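Local atomic coordinates of transaminase (Bacillus megaterium, PDB entry 5G0A), a protein that probably transfers amino groups between amines and carbonyl compounds as an S-selective, pyridoxal-5'-phosphate-dependent omega-transaminase. Residues F25-Q28 / N29-Q32; F117-T120 / G121-V125. One frame throughout, in Å; residues are numbered along the deposited sequence.

Contact 1. Residues F25-Q28 / N29-Q32; sequences FSTQ and NEYQ
Thr27 and Glu30 close a tight non-helical turn with a reciprocal pair of side-chain-to-backbone hydrogen bonds. In one direction Thr27 N donates to Glu30 OE2 at 2.8 Å, nearly straight at 169° and on the carboxylate's anti lone pair. In the other, Glu30 N donates a hydrogen bond to Thr27 OG1 at 3.2 Å. With chi1 at 76°, CG of Glu30 lies between its own backbone N and carbonyl carbon, and the extended chain beyond it runs back over Thr27, crossing that side chain at about a right angle and bringing Glu30 CG to 3.2 Å from Thr27 OG1. Tyr31 N adds a bond to Gln28 O at 3.3 Å, with the donor well above the carbonyl plane.

Both polar groups are shared: Thr27 OG1 also bonds Glu171, and Glu30 OE2 forms a salt bridge with Arg324 of the second subunit. Thr27 N would probably lose this acceptor, and Arg324 of the second subunit this salt bridge, with an alanine in place of Glu30. The turn lies at the surface between helix 10-20 and strand 38-40, tied back to the helix by Gln28 NE2 on Arg18 O and Tyr31 OH on Asp17.

Contact 2. Residues F117-T120 / G121-V125; sequences FVST and GSEAV. With PLP (pyridoxal-5'-phosphate), chain K.
Thr120 and Glu123 meet where strand 112-118 gives way to helix 121-136, and backbone-to-side-chain hydrogen bonds dominate the turn between them. Thr120 is the N-cap: Glu123 N donates to its OG1 at 3.0 Å with an angle of 163°. A chi1 of 69° sets this hydroxyl between the residue's own N and carbonyl carbon, from where it faces the first turn of the helix. Glu123 reaches back past Thr120, its chain extended beyond CG, so that OE1 accepts from Ser119 N at 3.1 Å, met nearly end-on to the C-O bond. The same oxygen accepts a hydrogen bond from a water that also bonds Ser119 OG, giving OE1 two donors. The other carboxylate oxygen, OE2, bonds Thr120 OG1 of the second subunit, and Thr120 here is held in return by Glu123 of that subunit. Among backbone bonds, Ala124 N to Thr120 O at 3.0 Å starts the helix.

Apolar packing is slight: Val118 CG2 lies 4.0 Å from Ala124 CB, a methyl-to-methyl touch between the end of the strand and the first turn of the helix.

The cofactor phosphate is gripped from the helix end. Gly121 N donates to PLP O1P at 2.9 Å, whereas PLP O2P receives both Ser122 N, at 2.8 Å, and Ser122 OG, at 2.7 Å. A side chain on Gly121 would run into PLP O4P. Thr330 OG1 of the second subunit also bonds the cofactor. The positive end of the helix probably helps to stabilise the phosphate's charge. Phosphate binding by backbone amides at a helix N-terminus after a strand is characteristic of fold type I PLP enzymes, to which class III aminotransferases belong.

Contact 1 comes first along the chain, in the loop between helix 10-20 and strand 38-40; contact 2 follows at the junction of strand 112-118 and helix 121-136. Their centres are 29 Å apart and their nearest atoms about 12 Å, and they do not touch. Contact 1 lies towards the surface, 24 Å from the centre of the chain, whereas contact 2 is buried at the end of strand 112-118, an outermost strand within this chain of the seven-stranded mixed sheet. Both face the second subunit, one through a salt bridge and the other through reciprocal hydrogen bonds next to the cofactor, which ties the phosphate site closely to the subunit interface.

Contact 1. Residues F25-Q28 / N29-Q32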
ATOM      1  N   PHE B  25     -24.212  -4.534  13.558  1.00 29.76           N
ATOM      2  CA  PHE B  25     -25.064  -5.533  12.877  1.00 31.06           C
ATOM      3  C   PHE B  25     -26.534  -5.164  12.653  1.00 34.24           C
ATOM      4  O   PHE B  25     -27.163  -5.711  11.758  1.00 37.49           O
ATOM      5  CB  PHE B  25     -24.908  -6.928  13.497  1.00 31.72           C
ATOM      6  CG  PHE B  25     -23.487  -7.400  13.508  1.00 31.39           C
ATOM      7  CD1 PHE B  25     -22.901  -7.897  12.345  1.00 30.39           C
ATOM      8  CD2 PHE B  25     -22.715  -7.303  14.672  1.00 32.36           C
ATOM      9  CE1 PHE B  25     -21.567  -8.301  12.339  1.00 33.19           C
ATOM     10  CE2 PHE B  25     -21.385  -7.721  14.670  1.00 30.54           C
ATOM     11  CZ  PHE B  25     -20.811  -8.211  13.507  1.00 31.13           C
ATOM     12  N   SER B  26     -27.049  -4.228  13.447  1.00 33.38           N
ATOM     13  CA  SER B  26     -28.418  -3.734  13.320  1.00 34.19           C
ATOM     14  C   SER B  26     -28.393  -2.237  13.038  1.00 32.59           C
ATOM     15  O   SER B  26     -27.574  -1.506  13.576  1.00 31.80           O
ATOM     16  CB  SER B  26     -29.218  -3.948  14.616  1.00 35.86           C
ATOM     17  OG  SER B  26     -29.217  -5.297  15.049  1.00 39.97           O
ATOM     18  N   THR B  27     -29.321  -1.767  12.217  1.00 29.98           N
ATOM     19  CA  THR B  27     -29.560  -0.346  12.124  1.00 29.11           C
ATOM     20  C   THR B  27     -30.254   0.078  13.439  1.00 29.94           C
ATOM     21  O   THR B  27     -30.817  -0.759  14.153  1.00 30.79           O
ATOM     22  CB  THR B  27     -30.477   0.018  10.931  1.00 31.61           C
ATOM     23  OG1 THR B  27     -31.789  -0.504  11.181  1.00 30.24           O
ATOM     24  CG2 THR B  27     -29.935  -0.572   9.600  1.00 28.97           C
ATOM     25  N   GLN B  28     -30.202   1.368  13.734  1.00 28.67           N
ATOM     26  CA  GLN B  28     -30.839   1.941  14.919  1.00 29.45           C
ATOM     27  C   GLN B  28     -32.349   1.658  14.868  1.00 29.95           C
ATOM     28  O   GLN B  28     -32.951   1.281  15.880  1.00 29.91           O
ATOM     29  CB  GLN B  28     -30.562   3.442  14.965  1.00 29.93           C
ATOM     30  CG  GLN B  28     -31.157   4.232  16.136  1.00 31.66           C
ATOM     31  CD  GLN B  28     -30.530   3.923  17.491  1.00 33.40           C
ATOM     32  OE1 GLN B  28     -29.577   3.153  17.608  1.00 30.93           O
ATOM     33  NE2 GLN B  28     -31.078   4.540  18.535  1.00 38.00           N
ATOM     34  N   ASN B  29     -32.932   1.808  13.683  1.00 30.01           N
ATOM     35  CA  ASN B  29     -34.396   1.639  13.522  1.00 32.24           C
ATOM     36  C   ASN B  29     -34.921   0.227  13.729  1.00 35.01           C
ATOM     37  O   ASN B  29     -36.062   0.034  14.188  1.00 34.05           O
ATOM     38  CB  ASN B  29     -34.845   2.184  12.153  1.00 34.29           C
ATOM     39  CG  ASN B  29     -34.861   3.701  12.113  1.00 35.37           C
ATOM     40  OD1 ASN B  29     -34.811   4.364  13.143  1.00 39.88           O
ATOM     41  ND2 ASN B  29     -34.932   4.254  10.923  1.00 37.29           N
ATOM     42  N   GLU B  30     -34.105  -0.768  13.409  1.00 31.42           N
ATOM     43  CA  GLU B  30     -34.518  -2.150  13.593  1.00 32.28           C
ATOM     44  C   GLU B  30     -34.090  -2.709  14.955  1.00 31.41           C
ATOM     45  O   GLU B  30     -34.530  -3.783  15.363  1.00 33.69           O
ATOM     46  CB  GLU B  30     -34.000  -3.019  12.443  1.00 33.55           C
ATOM     47  CG  GLU B  30     -32.511  -3.364  12.524  1.00 33.32           C
ATOM     48  CD  GLU B  30     -31.987  -4.024  11.267  1.00 36.54           C
ATOM     49  OE1 GLU B  30     -32.741  -4.773  10.602  1.00 36.83           O
ATOM     50  OE2 GLU B  30     -30.815  -3.782  10.922  1.00 32.95           O
ATOM     51  N   TYR B  31     -33.224  -1.975  15.650  1.00 30.48           N
ATOM     52  CA  TYR B  31     -32.645  -2.441  16.898  1.00 30.20           C
ATOM     53  C   TYR B  31     -33.617  -2.481  18.068  1.00 32.42           C
ATOM     54  O   TYR B  31     -34.304  -1.505  18.338  1.00 34.11           O
ATOM     55  CB  TYR B  31     -31.496  -1.520  17.298  1.00 29.52           C
ATOM     56  CG  TYR B  31     -30.812  -1.862  18.612  1.00 29.29           C
ATOM     57  CD1 TYR B  31     -30.080  -3.042  18.751  1.00 28.99           C
ATOM     58  CD2 TYR B  31     -30.839  -0.970  19.682  1.00 28.60           C
ATOM     59  CE1 TYR B  31     -29.412  -3.338  19.926  1.00 28.04           C
ATOM     60  CE2 TYR B  31     -30.177  -1.261  20.868  1.00 28.83           C
ATOM     61  CZ  TYR B  31     -29.459  -2.448  20.976  1.00 27.49           C
ATOM     62  OH  TYR B  31     -28.788  -2.741  22.150  1.00 28.26           O
ATOM     63  N   GLN B  32     -33.609  -3.606  18.780  1.00 33.99           N
ATOM     64  CA  GLN B  32     -34.269  -3.711  20.079  1.00 38.32           C
ATOM     65  C   GLN B  32     -33.242  -4.233  21.082  1.00 33.95           C
ATOM     66  O   GLN B  32     -32.687  -5.307  20.872  1.00 35.17           O
ATOM     67  CB  GLN B  32     -35.456  -4.669  20.007  1.00 44.48           C
ATOM     68  CG  GLN B  32     -36.554  -4.241  19.040  1.00 49.86           C
ATOM     69  CD  GLN B  32     -37.511  -5.368  18.690  1.00 54.19           C
ATOM     70  OE1 GLN B  32     -38.724  -5.222  18.818  1.00 58.44           O
ATOM     71  NE2 GLN B  32     -36.970  -6.495  18.240  1.00 55.61           N
TER
HETATM   72  O   HOH W   1     -31.820  -5.744  16.850  1.00 42.83           O

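Contact 2. Residues F117-T120 / G121-V125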
ATOM      1  N   PHE B 117       1.605 -11.364  26.746  1.00 21.20           N
ATOM      2  CA  PHE B 117       0.181 -11.154  27.000  1.00 21.81           C
ATOM      3  C   PHE B 117      -0.254  -9.782  26.508  1.00 22.32           C
ATOM      4  O   PHE B 117       0.465  -8.788  26.682  1.00 22.90           O
ATOM      5  CB  PHE B 117      -0.111 -11.277  28.500  1.00 21.93           C
ATOM      6  CG  PHE B 117       0.034 -12.681  29.015  1.00 21.71           C
ATOM      7  CD1 PHE B 117      -0.947 -13.617  28.739  1.00 21.15           C
ATOM      8  CD2 PHE B 117       1.150 -13.055  29.782  1.00 23.29           C
ATOM      9  CE1 PHE B 117      -0.847 -14.929  29.210  1.00 21.78           C
ATOM     10  CE2 PHE B 117       1.274 -14.359  30.252  1.00 23.28           C
ATOM     11  CZ  PHE B 117       0.269 -15.292  29.968  1.00 22.03           C
ATOM     12  N   VAL B 118      -1.449  -9.760  25.935  1.00 20.50           N
ATOM     13  CA  VAL B 118      -2.131  -8.536  25.528  1.00 20.69           C
ATOM     14  C   VAL B 118      -3.576  -8.598  26.009  1.00 21.99           C
ATOM     15  O   VAL B 118      -3.912  -9.432  26.853  1.00 21.71           O
ATOM     16  CB  VAL B 118      -2.015  -8.318  23.989  1.00 21.23           C
ATOM     17  CG1 VAL B 118      -0.579  -7.926  23.613  1.00 23.31           C
ATOM     18  CG2 VAL B 118      -2.440  -9.575  23.215  1.00 22.23           C
ATOM     19  N   SER B 119      -4.457  -7.721  25.505  1.00 21.45           N
ATOM     20  CA  SER B 119      -5.811  -7.679  26.103  1.00 21.32           C
ATOM     21  C   SER B 119      -6.906  -8.336  25.294  1.00 22.62           C
ATOM     22  O   SER B 119      -7.984  -8.582  25.830  1.00 24.14           O
ATOM     23  CB  SER B 119      -6.252  -6.222  26.415  1.00 22.51           C
ATOM     24  OG  SER B 119      -5.405  -5.659  27.396  1.00 22.66           O
ATOM     25  N   THR B 120      -6.654  -8.591  24.004  1.00 21.82           N
ATOM     26  CA  THR B 120      -7.673  -9.132  23.121  1.00 21.30           C
ATOM     27  C   THR B 120      -7.083 -10.108  22.091  1.00 21.04           C
ATOM     28  O   THR B 120      -5.870 -10.135  21.887  1.00 20.65           O
ATOM     29  CB  THR B 120      -8.441  -8.024  22.347  1.00 22.54           C
ATOM     30  OG1 THR B 120      -7.579  -7.401  21.374  1.00 21.73           O
ATOM     31  CG2 THR B 120      -8.994  -6.907  23.293  1.00 22.03           C
ATOM     32  N   GLY B 121      -7.957 -10.887  21.443  1.00 21.42           N
ATOM     33  CA  GLY B 121      -7.511 -11.824  20.416  1.00 21.54           C
ATOM     34  C   GLY B 121      -6.943 -11.077  19.215  1.00 21.93           C
ATOM     35  O   GLY B 121      -5.941 -11.504  18.641  1.00 21.32           O
ATOM     36  N   SER B 122      -7.575  -9.952  18.845  1.00 19.93           N
ATOM     37  CA  SER B 122      -7.074  -9.163  17.714  1.00 22.78           C
ATOM     38  C   SER B 122      -5.694  -8.616  18.031  1.00 21.88           C
ATOM     39  O   SER B 122      -4.820  -8.644  17.183  1.00 21.84           O
ATOM     40  CB  SER B 122      -8.005  -8.001  17.358  1.00 22.27           C
ATOM     41  OG  SER B 122      -9.211  -8.498  16.811  1.00 23.22           O
ATOM     42  N   GLU B 123      -5.510  -8.113  19.251  1.00 21.47           N
ATOM     43  CA  GLU B 123      -4.166  -7.670  19.679  1.00 20.52           C
ATOM     44  C   GLU B 123      -3.145  -8.809  19.645  1.00 21.68           C
ATOM     45  O   GLU B 123      -1.985  -8.590  19.295  1.00 20.30           O
ATOM     46  CB  GLU B 123      -4.203  -7.021  21.059  1.00 22.65           C
ATOM     47  CG  GLU B 123      -4.793  -5.595  21.009  1.00 20.56           C
ATOM     48  CD  GLU B 123      -4.640  -4.847  22.321  1.00 22.29           C
ATOM     49  OE1 GLU B 123      -4.361  -5.494  23.356  1.00 24.76           O
ATOM     50  OE2 GLU B 123      -4.761  -3.600  22.300  1.00 23.79           O
ATOM     51  N   ALA B 124      -3.569 -10.013  20.008  1.00 21.14           N
ATOM     52  CA  ALA B 124      -2.662 -11.172  19.929  1.00 21.82           C
ATOM     53  C   ALA B 124      -2.247 -11.453  18.485  1.00 20.46           C
ATOM     54  O   ALA B 124      -1.067 -11.774  18.217  1.00 22.61           O
ATOM     55  CB  ALA B 124      -3.315 -12.422  20.524  1.00 22.79           C
ATOM     56  N   VAL B 125      -3.205 -11.402  17.567  1.00 19.64           N
ATOM     57  CA  VAL B 125      -2.905 -11.600  16.122  1.00 20.30           C
ATOM     58  C   VAL B 125      -1.989 -10.472  15.600  1.00 19.72           C
ATOM     59  O   VAL B 125      -1.029 -10.732  14.887  1.00 19.95           O
ATOM     60  CB  VAL B 125      -4.206 -11.715  15.308  1.00 20.84           C
ATOM     61  CG1 VAL B 125      -3.943 -11.697  13.789  1.00 20.55           C
ATOM     62  CG2 VAL B 125      -4.942 -13.026  15.677  1.00 21.34           C
TER
HETATM   63  N1  PLP K1298      -9.098 -14.944  15.765  1.00 22.01           N
HETATM   64  C2  PLP K1298     -10.112 -15.841  15.784  1.00 23.29           C
HETATM   65  C2A PLP K1298      -9.939 -17.189  15.118  1.00 24.59           C
HETATM   66  C3  PLP K1298     -11.356 -15.534  16.528  1.00 25.42           C
HETATM   67  O3  PLP K1298     -12.370 -16.406  16.614  1.00 27.98           O
HETATM   68  C4  PLP K1298     -11.475 -14.227  17.193  1.00 25.67           C
HETATM   69  C4A PLP K1298     -12.726 -13.888  18.005  1.00 30.20           C
HETATM   70  C5  PLP K1298     -10.307 -13.325  17.049  1.00 23.64           C
HETATM   71  C6  PLP K1298      -9.196 -13.724  16.322  1.00 23.42           C
HETATM   72  C5A PLP K1298     -10.306 -11.916  17.623  1.00 24.74           C
HETATM   73  O4P PLP K1298     -10.450 -11.872  19.027  1.00 24.58           O
HETATM   74  P   PLP K1298     -11.044 -10.512  19.671  1.00 23.59           P
HETATM   75  O1P PLP K1298     -10.841 -10.807  21.133  1.00 23.94           O
HETATM   76  O2P PLP K1298     -10.258  -9.318  19.158  1.00 23.11           O
HETATM   77  O3P PLP K1298     -12.491 -10.467  19.258  1.00 23.96           O
HETATM   78  O   HOH W   2      -3.331  -4.938  25.836  1.00 23.11           O